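PDB 3KAE: possible protein of nuclear scaffold from Encephalitozoon cuniculi, which is probably the Cdc27 subunit of the anaphase-promoting complex, represented here by its N-terminal tetratricopeptide-repeat domain, which forms a homodimer. Local coordinates for residues Y78-L89 with F116-S127. Numbering follows the deposited sequence.
Sequences YKKAIKSLESIL and FESLLGDLCTLS
Leu85 and Leu123 interlock where two antiparallel helices of the tetratricopeptide-repeat superhelix lie side by side; the axes of 78-89 and of the 116-126 part of helix 113-126 are 9.6 Å apart at the closest point and their directions 153° apart. Each leucine is a knob in a hole of the other helix. Leu85 enters among Phe116, Leu119, Leu120 and Leu123, with its CD1 3.6 Å from Leu123 CD1. Leu123 in turn is seated among Tyr78, Ala81, Ile82 and Leu85: its CD2 presses on the small methyl of Ala81, CB to CD2 3.5 Å, while its CB meets Ile82 CG1 as the two side chains run antiparallel alongside each other.

Aromatic rings close both ends of this apolar seam. At the start of helix 78-89, Leu126 lays its CB over one face of the Tyr78 ring in a CH-pi contact, 4.0 Å from the centroid and 14° off the normal. Tyr78 has its CG anti to the carbonyl carbon (chi1 -54°), which brings the ring over Leu126. At the other end the Phe116 ring receives Ile88 CG2 over one face, near the rim, and its CD2 lies 3.8 Å from Leu89 CD2.

No hydrogen bond crosses between the helices, and several polar groups find partners on neighbouring helices. Ser84 OG bonds to Glu68 and Ala81 O to Ser69, tying helix 78-89 to helix 62-74; Glu117 OE1 and Asp122 OD1 bond to His136 and Tyr137 of helix 130-143. The Glu117 chain nevertheless bends at chi2 to set its carboxylate beside Leu89, with OE2 at an ordinary contact distance from Leu89 CD1; the tight approach of that methyl is to Leu120 CD2, 3.5 Å from Leu89 CD1.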
# COMPACT_ATOMS: atom_id res chain seq x y z
N TYR C 78 -18.30 -8.74 4.83
CA TYR C 78 -18.13 -9.66 3.72
C TYR C 78 -19.30 -9.64 2.73
O TYR C 78 -19.10 -9.83 1.53
CB TYR C 78 -17.82 -11.08 4.22
CG TYR C 78 -16.62 -11.11 5.17
CD1 TYR C 78 -15.42 -10.50 4.81
CD2 TYR C 78 -16.70 -11.74 6.40
CE1 TYR C 78 -14.33 -10.51 5.67
CE2 TYR C 78 -15.60 -11.77 7.26
CZ TYR C 78 -14.43 -11.14 6.89
OH TYR C 78 -13.34 -11.16 7.74
N LYS C 79 -20.51 -9.40 3.24
CA LYS C 79 -21.68 -9.46 2.38
C LYS C 79 -21.60 -8.33 1.37
O LYS C 79 -21.94 -8.49 0.20
CB LYS C 79 -22.96 -9.36 3.20
N LYS C 80 -21.13 -7.18 1.84
CA LYS C 80 -21.00 -6.03 0.96
C LYS C 80 -19.81 -6.20 0.02
O LYS C 80 -19.93 -5.90 -1.17
CB LYS C 80 -20.90 -4.74 1.77
CG LYS C 80 -22.20 -4.35 2.46
CD LYS C 80 -22.13 -2.94 3.06
CE LYS C 80 -23.47 -2.51 3.66
NZ LYS C 80 -23.69 -3.02 5.04
N ALA C 81 -18.69 -6.70 0.56
CA ALA C 81 -17.54 -7.04 -0.27
C ALA C 81 -17.95 -7.91 -1.44
O ALA C 81 -17.62 -7.60 -2.59
CB ALA C 81 -16.46 -7.72 0.57
N ILE C 82 -18.68 -8.98 -1.14
CA ILE C 82 -19.18 -9.89 -2.16
C ILE C 82 -20.10 -9.18 -3.16
O ILE C 82 -19.93 -9.28 -4.37
CB ILE C 82 -19.95 -11.05 -1.52
CG1 ILE C 82 -19.00 -11.88 -0.66
CG2 ILE C 82 -20.65 -11.89 -2.60
CD1 ILE C 82 -19.63 -13.11 -0.00
N LYS C 83 -21.09 -8.47 -2.64
CA LYS C 83 -22.02 -7.75 -3.51
C LYS C 83 -21.28 -6.83 -4.47
O LYS C 83 -21.62 -6.75 -5.65
CB LYS C 83 -23.03 -6.95 -2.67
N SER C 84 -20.24 -6.17 -3.98
CA SER C 84 -19.50 -5.22 -4.81
C SER C 84 -18.83 -5.92 -5.98
O SER C 84 -18.85 -5.41 -7.10
CB SER C 84 -18.44 -4.45 -3.98
OG SER C 84 -19.05 -3.50 -3.14
N LEU C 85 -18.25 -7.09 -5.72
CA LEU C 85 -17.52 -7.81 -6.75
C LEU C 85 -18.45 -8.36 -7.81
O LEU C 85 -18.14 -8.33 -9.00
CB LEU C 85 -16.76 -8.99 -6.13
CG LEU C 85 -15.42 -8.74 -5.47
CD1 LEU C 85 -14.89 -10.06 -4.98
CD2 LEU C 85 -14.46 -8.10 -6.46
N GLU C 86 -19.59 -8.90 -7.36
CA GLU C 86 -20.56 -9.49 -8.27
C GLU C 86 -21.05 -8.46 -9.28
O GLU C 86 -21.33 -8.80 -10.43
CB GLU C 86 -21.74 -10.06 -7.49
CG GLU C 86 -21.39 -11.26 -6.62
CD GLU C 86 -22.56 -11.70 -5.76
OE1 GLU C 86 -23.44 -10.85 -5.45
OE2 GLU C 86 -22.61 -12.89 -5.40
N SER C 87 -21.14 -7.21 -8.85
CA SER C 87 -21.52 -6.12 -9.75
C SER C 87 -20.64 -6.14 -10.99
O SER C 87 -21.11 -5.95 -12.11
CB SER C 87 -21.41 -4.77 -9.06
OG SER C 87 -22.37 -4.63 -8.02
N ILE C 88 -19.34 -6.36 -10.79
CA ILE C 88 -18.39 -6.41 -11.89
C ILE C 88 -18.62 -7.64 -12.76
O ILE C 88 -18.87 -7.53 -13.96
CB ILE C 88 -16.94 -6.46 -11.38
CG1 ILE C 88 -16.71 -5.37 -10.32
CG2 ILE C 88 -15.96 -6.34 -12.54
CD1 ILE C 88 -15.29 -5.32 -9.77
N LEU C 89 -18.52 -8.82 -12.13
CA LEU C 89 -18.68 -10.08 -12.83
C LEU C 89 -20.03 -10.20 -13.53
O LEU C 89 -20.13 -10.82 -14.59
CB LEU C 89 -18.47 -11.24 -11.87
CG LEU C 89 -17.00 -11.43 -11.50
CD1 LEU C 89 -16.81 -12.71 -10.68
CD2 LEU C 89 -16.14 -11.46 -12.76
N PHE C 116 -10.88 -11.40 -9.29
CA PHE C 116 -12.24 -11.34 -8.73
C PHE C 116 -12.69 -12.68 -8.14
O PHE C 116 -13.23 -12.72 -7.04
CB PHE C 116 -13.25 -10.88 -9.80
CG PHE C 116 -12.80 -9.70 -10.61
CD1 PHE C 116 -12.34 -8.54 -9.99
CD2 PHE C 116 -12.85 -9.73 -11.99
CE1 PHE C 116 -11.93 -7.46 -10.73
CE2 PHE C 116 -12.44 -8.63 -12.74
CZ PHE C 116 -11.98 -7.50 -12.11
N GLU C 117 -12.47 -13.76 -8.87
CA GLU C 117 -12.82 -15.11 -8.40
C GLU C 117 -12.02 -15.49 -7.16
O GLU C 117 -12.53 -16.14 -6.26
CB GLU C 117 -12.60 -16.15 -9.50
CG GLU C 117 -13.49 -15.95 -10.72
CD GLU C 117 -14.95 -16.24 -10.43
OE1 GLU C 117 -15.24 -16.75 -9.33
OE2 GLU C 117 -15.80 -15.97 -11.30
N SER C 118 -10.76 -15.06 -7.13
CA SER C 118 -9.89 -15.31 -5.99
C SER C 118 -10.42 -14.61 -4.74
O SER C 118 -10.56 -15.22 -3.68
CB SER C 118 -8.47 -14.85 -6.29
OG SER C 118 -7.67 -14.90 -5.12
N LEU C 119 -10.72 -13.32 -4.89
CA LEU C 119 -11.24 -12.51 -3.80
C LEU C 119 -12.60 -13.04 -3.39
O LEU C 119 -12.92 -13.11 -2.21
CB LEU C 119 -11.33 -11.05 -4.26
CG LEU C 119 -11.23 -9.86 -3.29
CD1 LEU C 119 -12.58 -9.27 -3.00
CD2 LEU C 119 -10.47 -10.21 -1.99
N LEU C 120 -13.40 -13.40 -4.38
CA LEU C 120 -14.68 -14.03 -4.15
C LEU C 120 -14.52 -15.35 -3.36
O LEU C 120 -15.35 -15.69 -2.53
CB LEU C 120 -15.30 -14.29 -5.51
CG LEU C 120 -16.72 -13.85 -5.82
CD1 LEU C 120 -17.39 -12.90 -4.84
CD2 LEU C 120 -16.94 -13.50 -7.29
N GLY C 121 -13.42 -16.05 -3.61
CA GLY C 121 -13.17 -17.29 -2.90
C GLY C 121 -12.91 -17.01 -1.44
O GLY C 121 -13.47 -17.66 -0.56
N ASP C 122 -12.05 -16.02 -1.19
CA ASP C 122 -11.73 -15.59 0.17
C ASP C 122 -12.96 -15.13 0.93
O ASP C 122 -13.16 -15.52 2.09
CB ASP C 122 -10.70 -14.45 0.14
CG ASP C 122 -9.34 -14.90 -0.37
OD1 ASP C 122 -9.13 -16.13 -0.45
OD2 ASP C 122 -8.50 -14.02 -0.69
N LEU C 123 -13.78 -14.32 0.27
CA LEU C 123 -15.00 -13.81 0.87
C LEU C 123 -15.99 -14.93 1.23
O LEU C 123 -16.50 -14.93 2.36
CB LEU C 123 -15.66 -12.74 -0.02
CG LEU C 123 -14.73 -11.53 -0.29
CD1 LEU C 123 -15.22 -10.68 -1.46
CD2 LEU C 123 -14.55 -10.67 0.97
N CYS C 124 -16.27 -15.84 0.29
CA CYS C 124 -17.17 -16.99 0.56
C CYS C 124 -16.64 -17.77 1.74
O CYS C 124 -17.38 -18.07 2.66
CB CYS C 124 -17.29 -17.94 -0.63
SG CYS C 124 -18.18 -17.26 -2.02
N THR C 125 -15.35 -18.07 1.71
CA THR C 125 -14.69 -18.78 2.80
C THR C 125 -14.83 -18.06 4.14
O THR C 125 -15.30 -18.64 5.12
CB THR C 125 -13.21 -19.00 2.51
OG1 THR C 125 -13.07 -19.88 1.39
CG2 THR C 125 -12.52 -19.59 3.73
N LEU C 126 -14.41 -16.80 4.19
CA LEU C 126 -14.45 -16.04 5.43
C LEU C 126 -15.89 -15.90 5.91
O LEU C 126 -16.15 -15.70 7.10
CB LEU C 126 -13.86 -14.65 5.21
CG LEU C 126 -12.35 -14.58 5.09
CD1 LEU C 126 -11.94 -13.28 4.39
CD2 LEU C 126 -11.73 -14.67 6.47
N SER C 127 -16.81 -16.02 4.97
CA SER C 127 -18.22 -15.76 5.22
C SER C 127 -18.96 -17.06 5.58
O SER C 127 -20.17 -17.06 5.86
CB SER C 127 -18.84 -15.08 3.99
OG SER C 127 -20.07 -14.47 4.30